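Local atomic coordinates of protein phosphatase 2C (Toxoplasma gondii, PDB entry 3D8K), a protein that probably removes phosphate from phosphoserine and phosphothreonine residues of other proteins, as a manganese-dependent phosphatase of the PP2C family. Residues C[85-89]-C[250-254]; C[172-176]-C[226-230]; C[176-182]-C[263-269]; C[299-304]-C[317-321]. All blocks are in the same frame, centred on the assembly; numbering follows the deposited sequence.

Overall arrangement
Helix 82-97 carries the first segment, 85-89, and contact 1 is completed only when the chain reaches 250-254. Inside that long loop the turn at 172-176 meets 226-230, so contact 2 nests within contact 1. Contact 3 begins at S176, which it shares with contact 2, and ends at 263-269; it therefore crosses both. Contact 4 follows in series as a short helix-to-strand connection, 299-304 with 317-321. Contacts 1 and 2 bring a helix and a long loop against neighbouring strands 253-259 and 165-173, at one side of the six-strand sheet, whereas contact 3 pairs two strands of the eight-strand sheet and contact 4 lays helix 296-309 on the strand beside them, the last two centres lying about 10 Å apart.

Contact 1 (C[85-89]-C[250-254]); sequences ITRQF and AVPDV
F89 and P252 form the centre of this contact through a CH-pi interaction. The proline lays its ring carbons over one face of the phenyl group, with P252 CG 3.6 Å from the centroid of the F89 ring and only 10° off the ring normal. P252 CD adds a second touch, 3.6 Å from F89 CD2. The aromatic ring is also approached from the side away from the proline, where F230 meets it with its plane turned by about 20°, so that F89 lies between two hydrophobic neighbours.

Purely aliphatic contacts extend the interface along the helix. I85 CD1 approaches V254 CG1 at 4.2 Å. T86 carries its methyl anti to the backbone N, which directs T86 CG2 to V251 CG1 at 4.0 Å. In the PP2C fold two antiparallel sheets form a sandwich flanked by helices, and here helix 82-97 lies on the six-strand sheet, with 250-254 leading into one of its edge strands, 253-259. I85 and F89 both reach across to A171 on the neighbouring strand 165-173.

Polar groups play a minor part, and no hydrogen bond joins 85-89 to 250-254. T86 OG1 touches V254 CG2 at 4.2 Å by van der Waals contact alone, its weak hydrogen bond going back to E82 O in its own helix. Beside the helix, D253 pairs through backbone hydrogen bonds with S172, which fastens the strand to its sheet partner.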
loop_
_atom_site.group_PDB
_atom_site.type_symbol
_atom_site.label_atom_id
_atom_site.label_comp_id
_atom_site.label_asym_id
_atom_site.label_seq_id
_atom_site.Cartn_x
_atom_site.Cartn_y
_atom_site.Cartn_z
ATOM N N ILE C 85 -16.763 -21.115 13.939
ATOM C CA ILE C 85 -15.923 -21.060 15.128
ATOM C C ILE C 85 -15.765 -22.442 15.768
ATOM O O ILE C 85 -14.705 -22.776 16.307
ATOM C CB ILE C 85 -16.507 -20.082 16.178
ATOM C CG1 ILE C 85 -16.537 -18.658 15.616
ATOM C CG2 ILE C 85 -15.663 -20.095 17.433
ATOM C CD1 ILE C 85 -17.237 -17.637 16.528
ATOM N N THR C 86 -16.829 -23.237 15.711
ATOM C CA THR C 86 -16.819 -24.578 16.280
ATOM C C THR C 86 -15.896 -25.502 15.489
ATOM O O THR C 86 -15.173 -26.318 16.058
ATOM C CB THR C 86 -18.242 -25.173 16.287
ATOM O OG1 THR C 86 -19.038 -24.486 17.259
ATOM C CG2 THR C 86 -18.211 -26.647 16.614
ATOM N N ARG C 87 -15.928 -25.350 14.172
ATOM C CA ARG C 87 -15.131 -26.167 13.267
ATOM C C ARG C 87 -13.640 -25.999 13.484
ATOM O O ARG C 87 -12.880 -26.958 13.402
ATOM C CB ARG C 87 -15.477 -25.816 11.827
ATOM C CG ARG C 87 -14.663 -26.553 10.808
ATOM C CD ARG C 87 -14.867 -25.961 9.430
ATOM N NE ARG C 87 -16.213 -26.200 8.927
ATOM C CZ ARG C 87 -16.680 -27.398 8.610
ATOM N NH1 ARG C 87 -15.903 -28.466 8.748
ATOM N NH2 ARG C 87 -17.918 -27.524 8.148
ATOM N N GLN C 88 -13.222 -24.775 13.771
ATOM C CA GLN C 88 -11.811 -24.501 13.985
ATOM C C GLN C 88 -11.369 -25.089 15.325
ATOM O O GLN C 88 -10.229 -25.548 15.474
ATOM C CB GLN C 88 -11.573 -22.994 13.943
ATOM C CG GLN C 88 -10.378 -22.583 13.106
ATOM C CD GLN C 88 -10.366 -23.224 11.725
ATOM O OE1 GLN C 88 -11.366 -23.214 11.007
ATOM N NE2 GLN C 88 -9.223 -23.768 11.343
ATOM N N PHE C 89 -12.275 -25.072 16.298
ATOM C CA PHE C 89 -11.960 -25.632 17.602
ATOM C C PHE C 89 -11.640 -27.098 17.390
ATOM O O PHE C 89 -10.783 -27.655 18.070
ATOM C CB PHE C 89 -13.146 -25.501 18.556
ATOM C CG PHE C 89 -13.091 -24.289 19.426
ATOM C CD1 PHE C 89 -13.239 -23.013 18.880
ATOM C CD2 PHE C 89 -12.854 -24.414 20.800
ATOM C CE1 PHE C 89 -13.147 -21.870 19.686
ATOM C CE2 PHE C 89 -12.761 -23.279 21.619
ATOM C CZ PHE C 89 -12.907 -22.003 21.058
ATOM N N ALA C 250 -14.584 -30.537 23.528
ATOM C CA ALA C 250 -13.743 -29.433 23.071
ATOM C C ALA C 250 -14.632 -28.609 22.127
ATOM O O ALA C 250 -14.164 -27.795 21.334
ATOM C CB ALA C 250 -12.512 -29.948 22.348
ATOM N N VAL C 251 -15.931 -28.864 22.220
ATOM C CA VAL C 251 -16.918 -28.138 21.437
ATOM C C VAL C 251 -17.321 -26.961 22.322
ATOM O O VAL C 251 -17.975 -27.140 23.364
ATOM C CB VAL C 251 -18.167 -28.982 21.163
ATOM C CG1 VAL C 251 -19.052 -28.256 20.176
ATOM C CG2 VAL C 251 -17.773 -30.351 20.665
ATOM N N PRO C 252 -16.936 -25.744 21.918
ATOM C CA PRO C 252 -17.245 -24.537 22.672
ATOM C C PRO C 252 -18.694 -24.110 22.658
ATOM O O PRO C 252 -19.475 -24.482 21.777
ATOM C CB PRO C 252 -16.360 -23.498 22.014
ATOM C CG PRO C 252 -16.471 -23.881 20.586
ATOM C CD PRO C 252 -16.288 -25.393 20.642
ATOM N N ASP C 253 -19.020 -23.324 23.677
ATOM C CA ASP C 253 -20.331 -22.725 23.873
ATOM C C ASP C 253 -20.166 -21.368 23.199
ATOM O O ASP C 253 -19.413 -20.532 23.670
ATOM C CB ASP C 253 -20.598 -22.576 25.378
ATOM C CG ASP C 253 -21.603 -21.483 25.702
ATOM O OD1 ASP C 253 -22.647 -21.427 25.011
ATOM O OD2 ASP C 253 -21.355 -20.692 26.656
ATOM N N VAL C 254 -20.835 -21.171 22.071
ATOM C CA VAL C 254 -20.736 -19.918 21.341
ATOM C C VAL C 254 -21.974 -19.030 21.493
ATOM O O VAL C 254 -23.066 -19.403 21.080
ATOM C CB VAL C 254 -20.521 -20.175 19.843
ATOM C CG1 VAL C 254 -20.355 -18.851 19.106
ATOM C CG2 VAL C 254 -19.298 -21.057 19.637
#

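Contact 2 (C[172-176]-C[226-230]); sequences SLGNS and MTRAF
L173 places one methyl over the F230 ring: L173 CD2 lies 4.2 Å from the ring centroid and 17° off the normal, a CH-pi contact displaced toward the rim. With CG anti to the backbone N (chi1 -176°), the leucine extends across the loop 226-230, and its other branch meets the start of the arginine chain, L173 CD1 to R228 CB at 3.5 Å. The two side chains cross at about a right angle. R228 then stretches away to a long, weak ion pair with E200.

At the middle of the turn the G174 backbone meets both backbone and side chain: G174 CA approaches R228 O at 3.4 Å in a CA-H...O contact, and the selenium of selenomethionine M226 lies 3.7 Å from G174 CA. The backbone angles of G174 (phi 137°) suit a residue without a side chain. The bent end of M226 brings its methyl against the carboxamide of N175, with M226 CE 3.3 Å from N175 CG.

No hydrogen bond links 172-176 to 226-230; polar anchoring comes from outside, as in the bond of G174 N to H193 ND1. The sequences SLGNSR and TRAF resemble PP2C signature stretches of the GDSR and SRALGD type, and they meet where the chain turns from strand 165-173 of one sheet to strand 177-182 of the other, packed against the loop before strand 253-259.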
loop_
_atom_site.group_PDB
_atom_site.type_symbol
_atom_site.label_atom_id
_atom_site.label_comp_id
_atom_site.label_asym_id
_atom_site.label_seq_id
_atom_site.Cartn_x
_atom_site.Cartn_y
_atom_site.Cartn_z
ATOM N N SER C 172 -16.694 -19.757 24.422
ATOM C CA SER C 172 -16.214 -20.235 25.718
ATOM C C SER C 172 -16.108 -21.754 25.800
ATOM O O SER C 172 -16.980 -22.483 25.332
ATOM C CB SER C 172 -17.115 -19.736 26.858
ATOM O OG SER C 172 -18.242 -20.581 27.048
ATOM N N LEU C 173 -15.031 -22.212 26.426
ATOM C CA LEU C 173 -14.765 -23.634 26.599
ATOM C C LEU C 173 -13.938 -23.798 27.857
ATOM O O LEU C 173 -12.714 -23.756 27.805
ATOM C CB LEU C 173 -13.974 -24.174 25.401
ATOM C CG LEU C 173 -13.695 -25.674 25.393
ATOM C CD1 LEU C 173 -14.972 -26.432 25.037
ATOM C CD2 LEU C 173 -12.620 -25.975 24.386
ATOM N N GLY C 174 -14.600 -23.979 28.990
ATOM C CA GLY C 174 -13.863 -24.141 30.228
ATOM C C GLY C 174 -14.484 -23.353 31.358
ATOM O O GLY C 174 -15.665 -23.008 31.313
ATOM N N ASN C 175 -13.683 -23.045 32.367
ATOM C CA ASN C 175 -14.179 -22.321 33.521
ATOM C C ASN C 175 -13.874 -20.827 33.546
ATOM O O ASN C 175 -14.013 -20.190 34.587
ATOM C CB ASN C 175 -13.653 -22.976 34.799
ATOM C CG ASN C 175 -12.134 -23.076 34.824
ATOM O OD1 ASN C 175 -11.453 -22.766 33.841
ATOM N ND2 ASN C 175 -11.596 -23.520 35.953
ATOM N N SER C 176 -13.458 -20.256 32.425
ATOM C CA SER C 176 -13.187 -18.822 32.417
ATOM C C SER C 176 -14.514 -18.094 32.310
ATOM O O SER C 176 -15.525 -18.686 31.918
ATOM C CB SER C 176 -12.272 -18.433 31.255
ATOM O OG SER C 176 -10.931 -18.805 31.524
HETATM N N MSE C 226 -12.495 -29.241 35.015
HETATM C CA MSE C 226 -13.657 -28.743 34.278
HETATM C C MSE C 226 -14.274 -29.803 33.349
HETATM O O MSE C 226 -13.743 -30.901 33.222
HETATM C CB MSE C 226 -13.250 -27.502 33.487
HETATM C CG MSE C 226 -12.038 -27.737 32.641
HETATM SE SE MSE C 226 -11.250 -26.059 31.991
HETATM C CE MSE C 226 -10.319 -25.648 33.685
ATOM N N THR C 227 -15.397 -29.485 32.706
ATOM C CA THR C 227 -16.047 -30.461 31.843
ATOM C C THR C 227 -15.745 -30.225 30.362
ATOM O O THR C 227 -16.087 -31.036 29.497
ATOM C CB THR C 227 -17.569 -30.462 32.091
ATOM O OG1 THR C 227 -18.090 -29.160 31.841
ATOM C CG2 THR C 227 -17.879 -30.837 33.542
ATOM N N ARG C 228 -15.091 -29.107 30.074
ATOM C CA ARG C 228 -14.733 -28.771 28.706
ATOM C C ARG C 228 -13.346 -28.167 28.653
ATOM O O ARG C 228 -13.001 -27.294 29.455
ATOM C CB ARG C 228 -15.765 -27.827 28.106
ATOM C CG ARG C 228 -17.087 -28.527 27.841
ATOM C CD ARG C 228 -18.053 -27.624 27.137
ATOM N NE ARG C 228 -19.273 -28.312 26.749
ATOM C CZ ARG C 228 -20.290 -27.731 26.120
ATOM N NH1 ARG C 228 -20.239 -26.444 25.814
ATOM N NH2 ARG C 228 -21.354 -28.445 25.779
ATOM N N ALA C 229 -12.537 -28.662 27.721
ATOM C CA ALA C 229 -11.173 -28.179 27.595
ATOM C C ALA C 229 -10.493 -28.690 26.329
ATOM O O ALA C 229 -11.080 -29.475 25.585
ATOM C CB ALA C 229 -10.379 -28.590 28.834
ATOM N N PHE C 230 -9.255 -28.241 26.098
ATOM C CA PHE C 230 -8.472 -28.643 24.927
ATOM C C PHE C 230 -7.577 -29.874 25.099
ATOM O O PHE C 230 -7.467 -30.680 24.180
ATOM C CB PHE C 230 -7.615 -27.482 24.418
ATOM C CG PHE C 230 -8.302 -26.627 23.397
ATOM C CD1 PHE C 230 -8.643 -25.309 23.691
ATOM C CD2 PHE C 230 -8.595 -27.131 22.133
ATOM C CE1 PHE C 230 -9.260 -24.509 22.753
ATOM C CE2 PHE C 230 -9.217 -26.334 21.183
ATOM C CZ PHE C 230 -9.548 -25.013 21.497
#

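Contact 3 (C[176-182]-C[263-269]); sequences SRCVLKS and DDIVAGT
V179 and V266 lie side by side and point the same way, with V179 CG2 3.8 Å from V266 CB. They sit on the sheet face that also bears R177, K181 and D264; C178, L180, I265 and A267 project from the other. On that second face the contacts run diagonally between neighbouring rungs, C178 SG reaching I265 CG2 at 4.1 Å. K181 and D264 start out together, CB to CB 4.0 Å, but the lysine chain then bends away, and its NZ is bonded to I286 O.

This alternation follows from the antiparallel pairing of strands 177-182 and 264-268. R177 with G268, V179 with V266 and K181 with D264 are hydrogen-bonded pairs, each joined by two backbone bonds; the middle one is straight, V266 N to V179 O measuring 2.8 Å with an N-H...O angle of 171°. At the non-hydrogen-bonded pair C178 and A267 the CA atoms come within 4.3 Å. Next to the K181-D264 pair, S182 OG donates to D263 OD1, though at a distance too short to be trusted, while D263 OD2 forms a salt bridge with R126.

The pair lies toward one side of the eight-strand sheet, between edge strand 185-188 and strand 316-322. Helix 279-288 covers one face, meeting R177 and V179, whereas C178 packs on L108 and I110 of strand 106-115, in the interior of the PP2C sandwich.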
loop_
_atom_site.group_PDB
_atom_site.type_symbol
_atom_site.label_atom_id
_atom_site.label_comp_id
_atom_site.label_asym_id
_atom_site.label_seq_id
_atom_site.Cartn_x
_atom_site.Cartn_y
_atom_site.Cartn_z
ATOM N N SER C 176 -13.458 -20.256 32.425
ATOM C CA SER C 176 -13.187 -18.822 32.417
ATOM C C SER C 176 -14.514 -18.094 32.310
ATOM O O SER C 176 -15.525 -18.686 31.918
ATOM C CB SER C 176 -12.272 -18.433 31.255
ATOM O OG SER C 176 -10.931 -18.805 31.524
ATOM N N ARG C 177 -14.516 -16.814 32.671
ATOM C CA ARG C 177 -15.741 -16.025 32.633
ATOM C C ARG C 177 -15.566 -14.738 31.852
ATOM O O ARG C 177 -14.484 -14.157 31.811
ATOM C CB ARG C 177 -16.217 -15.742 34.056
ATOM C CG ARG C 177 -16.149 -16.983 34.926
ATOM C CD ARG C 177 -16.907 -16.859 36.225
ATOM N NE ARG C 177 -18.311 -17.243 36.082
ATOM C CZ ARG C 177 -19.054 -17.730 37.075
ATOM N NH1 ARG C 177 -18.522 -17.896 38.281
ATOM N NH2 ARG C 177 -20.327 -18.051 36.869
ATOM N N CYS C 178 -16.652 -14.305 31.228
ATOM C CA CYS C 178 -16.643 -13.111 30.403
ATOM C C CYS C 178 -17.928 -12.315 30.643
ATOM O O CYS C 178 -19.022 -12.829 30.429
ATOM C CB CYS C 178 -16.542 -13.544 28.947
ATOM S SG CYS C 178 -16.494 -12.213 27.777
ATOM N N VAL C 179 -17.806 -11.067 31.085
ATOM C CA VAL C 179 -19.001 -10.271 31.352
ATOM C C VAL C 179 -19.071 -8.943 30.611
ATOM O O VAL C 179 -18.048 -8.330 30.306
ATOM C CB VAL C 179 -19.158 -9.985 32.858
ATOM C CG1 VAL C 179 -18.886 -11.243 33.645
ATOM C CG2 VAL C 179 -18.230 -8.873 33.278
ATOM N N LEU C 180 -20.293 -8.504 30.327
ATOM C CA LEU C 180 -20.507 -7.249 29.617
ATOM C C LEU C 180 -20.951 -6.169 30.593
ATOM O O LEU C 180 -21.899 -6.368 31.356
ATOM C CB LEU C 180 -21.588 -7.419 28.544
ATOM C CG LEU C 180 -21.550 -6.575 27.257
ATOM C CD1 LEU C 180 -22.961 -6.132 26.887
ATOM C CD2 LEU C 180 -20.655 -5.365 27.437
ATOM N N LYS C 181 -20.262 -5.032 30.580
ATOM C CA LYS C 181 -20.628 -3.922 31.456
ATOM C C LYS C 181 -21.338 -2.866 30.639
ATOM O O LYS C 181 -20.952 -2.569 29.506
ATOM C CB LYS C 181 -19.404 -3.257 32.099
ATOM C CG LYS C 181 -18.861 -3.930 33.336
ATOM C CD LYS C 181 -17.753 -3.091 33.966
ATOM C CE LYS C 181 -18.295 -1.841 34.640
ATOM N NZ LYS C 181 -19.367 -2.148 35.637
ATOM N N SER C 182 -22.372 -2.285 31.226
ATOM C CA SER C 182 -23.127 -1.236 30.565
ATOM C C SER C 182 -23.690 -0.365 31.674
ATOM O O SER C 182 -24.636 -0.765 32.370
ATOM C CB SER C 182 -24.254 -1.840 29.726
ATOM O OG SER C 182 -24.731 -0.917 28.764
ATOM N N ASP C 263 -19.951 0.914 26.370
ATOM C CA ASP C 263 -19.938 -0.335 27.135
ATOM C C ASP C 263 -18.504 -0.897 27.226
ATOM O O ASP C 263 -17.617 -0.487 26.470
ATOM C CB ASP C 263 -20.867 -1.388 26.503
ATOM C CG ASP C 263 -22.360 -1.038 26.636
ATOM O OD1 ASP C 263 -22.742 -0.348 27.598
ATOM O OD2 ASP C 263 -23.160 -1.476 25.782
ATOM N N ASP C 264 -18.290 -1.815 28.169
ATOM C CA ASP C 264 -16.990 -2.456 28.400
ATOM C C ASP C 264 -17.132 -3.972 28.457
ATOM O O ASP C 264 -18.199 -4.488 28.795
ATOM C CB ASP C 264 -16.384 -2.001 29.736
ATOM C CG ASP C 264 -15.636 -0.689 29.629
ATOM O OD1 ASP C 264 -16.249 0.306 29.184
ATOM O OD2 ASP C 264 -14.439 -0.644 29.994
ATOM N N ILE C 265 -16.051 -4.681 28.130
ATOM C CA ILE C 265 -16.040 -6.135 28.186
ATOM C C ILE C 265 -14.991 -6.545 29.190
ATOM O O ILE C 265 -13.860 -6.073 29.152
ATOM C CB ILE C 265 -15.678 -6.770 26.856
ATOM C CG1 ILE C 265 -16.717 -6.423 25.818
ATOM C CG2 ILE C 265 -15.645 -8.288 26.998
ATOM C CD1 ILE C 265 -16.362 -6.941 24.460
ATOM N N VAL C 266 -15.368 -7.433 30.093
ATOM C CA VAL C 266 -14.439 -7.890 31.105
ATOM C C VAL C 266 -14.330 -9.405 31.153
ATOM O O VAL C 266 -15.333 -10.115 31.101
ATOM C CB VAL C 266 -14.845 -7.353 32.464
ATOM C CG1 VAL C 266 -13.985 -7.977 33.554
ATOM C CG2 VAL C 266 -14.697 -5.840 32.449
ATOM N N ALA C 267 -13.099 -9.890 31.248
ATOM C CA ALA C 267 -12.842 -11.319 31.281
ATOM C C ALA C 267 -11.746 -11.662 32.267
ATOM O O ALA C 267 -10.977 -10.806 32.692
ATOM C CB ALA C 267 -12.471 -11.804 29.896
ATOM N N GLY C 268 -11.689 -12.930 32.647
ATOM C CA GLY C 268 -10.675 -13.360 33.586
ATOM C C GLY C 268 -10.637 -14.865 33.761
ATOM O O GLY C 268 -11.636 -15.564 33.560
ATOM N N THR C 269 -9.472 -15.373 34.133
ATOM C CA THR C 269 -9.318 -16.801 34.363
ATOM C C THR C 269 -10.148 -17.178 35.597
ATOM O O THR C 269 -10.543 -16.314 36.381
ATOM C CB THR C 269 -7.842 -17.143 34.599
ATOM O OG1 THR C 269 -7.393 -16.518 35.804
ATOM C CG2 THR C 269 -7.000 -16.622 33.454
#

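Contact 4 (C[299-304]-C[317-321]); sequences AAKAMV and STFVR
T318 holds its hydroxyl between the backbone N and the carbonyl carbon (chi1 66°), a setting that turns OG1 to the helix at A300 and leaves CG2 for M303. The CB of selenomethionine M303 lies 3.5 Å from T318 CG2, and the bend at chi3 (71°) folds the terminal methyl back to the same threonine, M303 CE to T318 CG2 at 3.7 Å; the two side chains slide past each other in opposite directions.

A single hydrogen bond crosses the contact, from T318 OG1 to A300 O at 3.2 Å. The hydroxyl stands 58° out of the carbonyl plane, above it rather than on a lone pair. V304 CG2 flanks this hydroxyl, 3.5 Å from T318 OG1. Two residues further along the strand, on the same face, V320 CG2 meets M303 SE at 4.1 Å and A300 CB at 4.3 Å, with A299 beside them.

The small alanines let helix 296-309 lie close on strand 316-322, the axes of the short segments coming within 7.5 Å and running roughly antiparallel. The helix covers this outer face of the eight-strand sheet, while F319 points to the other side, where its ring meets H51 of strand 48-55 inside the sandwich. Chemically, then, the interface is an apolar one in which the buried threonine hydroxyl finds its acceptor in the helix backbone, on a carbonyl that receives only a weak bond from V304 N within 299-304.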
loop_
_atom_site.group_PDB
_atom_site.type_symbol
_atom_site.label_atom_id
_atom_site.label_comp_id
_atom_site.label_asym_id
_atom_site.label_seq_id
_atom_site.Cartn_x
_atom_site.Cartn_y
_atom_site.Cartn_z
ATOM N N ALA C 299 -8.252 -0.693 35.633
ATOM C CA ALA C 299 -9.430 -1.546 35.767
ATOM C C ALA C 299 -9.000 -2.991 35.875
ATOM O O ALA C 299 -9.368 -3.689 36.816
ATOM C CB ALA C 299 -10.347 -1.367 34.563
ATOM N N ALA C 300 -8.217 -3.442 34.905
ATOM C CA ALA C 300 -7.742 -4.806 34.925
ATOM C C ALA C 300 -6.891 -5.032 36.176
ATOM O O ALA C 300 -7.128 -5.982 36.919
ATOM C CB ALA C 300 -6.929 -5.092 33.673
ATOM N N LYS C 301 -5.917 -4.152 36.406
ATOM C CA LYS C 301 -5.033 -4.252 37.562
ATOM C C LYS C 301 -5.774 -4.509 38.854
ATOM O O LYS C 301 -5.379 -5.364 39.642
ATOM C CB LYS C 301 -4.218 -2.980 37.736
ATOM C CG LYS C 301 -2.881 -2.939 37.010
ATOM C CD LYS C 301 -2.178 -1.626 37.342
ATOM C CE LYS C 301 -0.876 -1.440 36.602
ATOM N NZ LYS C 301 -0.390 -0.040 36.769
ATOM N N ALA C 302 -6.847 -3.760 39.076
ATOM C CA ALA C 302 -7.623 -3.905 40.300
ATOM C C ALA C 302 -8.113 -5.344 40.479
ATOM O O ALA C 302 -8.003 -5.929 41.564
ATOM C CB ALA C 302 -8.788 -2.947 40.282
HETATM N N MSE C 303 -8.647 -5.917 39.409
HETATM C CA MSE C 303 -9.125 -7.290 39.454
HETATM C C MSE C 303 -8.056 -8.264 39.965
HETATM O O MSE C 303 -8.365 -9.205 40.708
HETATM C CB MSE C 303 -9.589 -7.714 38.069
HETATM C CG MSE C 303 -10.889 -7.090 37.700
HETATM SE SE MSE C 303 -11.151 -7.206 35.823
HETATM C CE MSE C 303 -11.475 -9.142 35.711
ATOM N N VAL C 304 -6.805 -8.024 39.562
ATOM C CA VAL C 304 -5.677 -8.855 39.967
ATOM C C VAL C 304 -5.437 -8.700 41.466
ATOM O O VAL C 304 -5.502 -9.667 42.228
ATOM C CB VAL C 304 -4.398 -8.453 39.200
ATOM C CG1 VAL C 304 -3.231 -9.367 39.593
ATOM C CG2 VAL C 304 -4.653 -8.521 37.697
ATOM N N SER C 317 -5.520 -14.039 35.873
ATOM C CA SER C 317 -5.338 -13.236 34.677
ATOM C C SER C 317 -6.609 -12.480 34.339
ATOM O O SER C 317 -7.708 -13.022 34.407
ATOM C CB SER C 317 -4.911 -14.109 33.510
ATOM O OG SER C 317 -3.611 -14.603 33.744
ATOM N N THR C 318 -6.446 -11.218 33.969
ATOM C CA THR C 318 -7.588 -10.384 33.660
ATOM C C THR C 318 -7.458 -9.635 32.341
ATOM O O THR C 318 -6.350 -9.399 31.837
ATOM C CB THR C 318 -7.831 -9.369 34.796
ATOM O OG1 THR C 318 -6.729 -8.454 34.870
ATOM C CG2 THR C 318 -7.949 -10.099 36.127
ATOM N N PHE C 319 -8.611 -9.271 31.792
ATOM C CA PHE C 319 -8.675 -8.546 30.540
ATOM C C PHE C 319 -9.879 -7.635 30.499
ATOM O O PHE C 319 -10.975 -8.004 30.912
ATOM C CB PHE C 319 -8.753 -9.507 29.358
ATOM C CG PHE C 319 -9.262 -8.861 28.100
ATOM C CD1 PHE C 319 -8.421 -8.128 27.286
ATOM C CD2 PHE C 319 -10.603 -8.962 27.744
ATOM C CE1 PHE C 319 -8.911 -7.503 26.142
ATOM C CE2 PHE C 319 -11.092 -8.333 26.599
ATOM C CZ PHE C 319 -10.248 -7.612 25.802
ATOM N N VAL C 320 -9.672 -6.447 29.957
ATOM C CA VAL C 320 -10.743 -5.484 29.851
ATOM C C VAL C 320 -10.660 -4.724 28.555
ATOM O O VAL C 320 -9.589 -4.312 28.126
ATOM C CB VAL C 320 -10.683 -4.457 30.991
ATOM C CG1 VAL C 320 -11.676 -3.318 30.725
ATOM C CG2 VAL C 320 -10.997 -5.132 32.304
ATOM N N ARG C 321 -11.803 -4.545 27.921
ATOM C CA ARG C 321 -11.844 -3.769 26.705
ATOM C C ARG C 321 -12.970 -2.756 26.774
ATOM O O ARG C 321 -14.066 -3.040 27.252
ATOM C CB ARG C 321 -12.041 -4.638 25.471
ATOM C CG ARG C 321 -12.334 -3.763 24.280
ATOM C CD ARG C 321 -12.113 -4.443 22.982
ATOM N NE ARG C 321 -12.368 -3.523 21.887
ATOM C CZ ARG C 321 -12.414 -3.896 20.616
ATOM N NH1 ARG C 321 -12.225 -5.175 20.303
ATOM N NH2 ARG C 321 -12.632 -2.996 19.662
#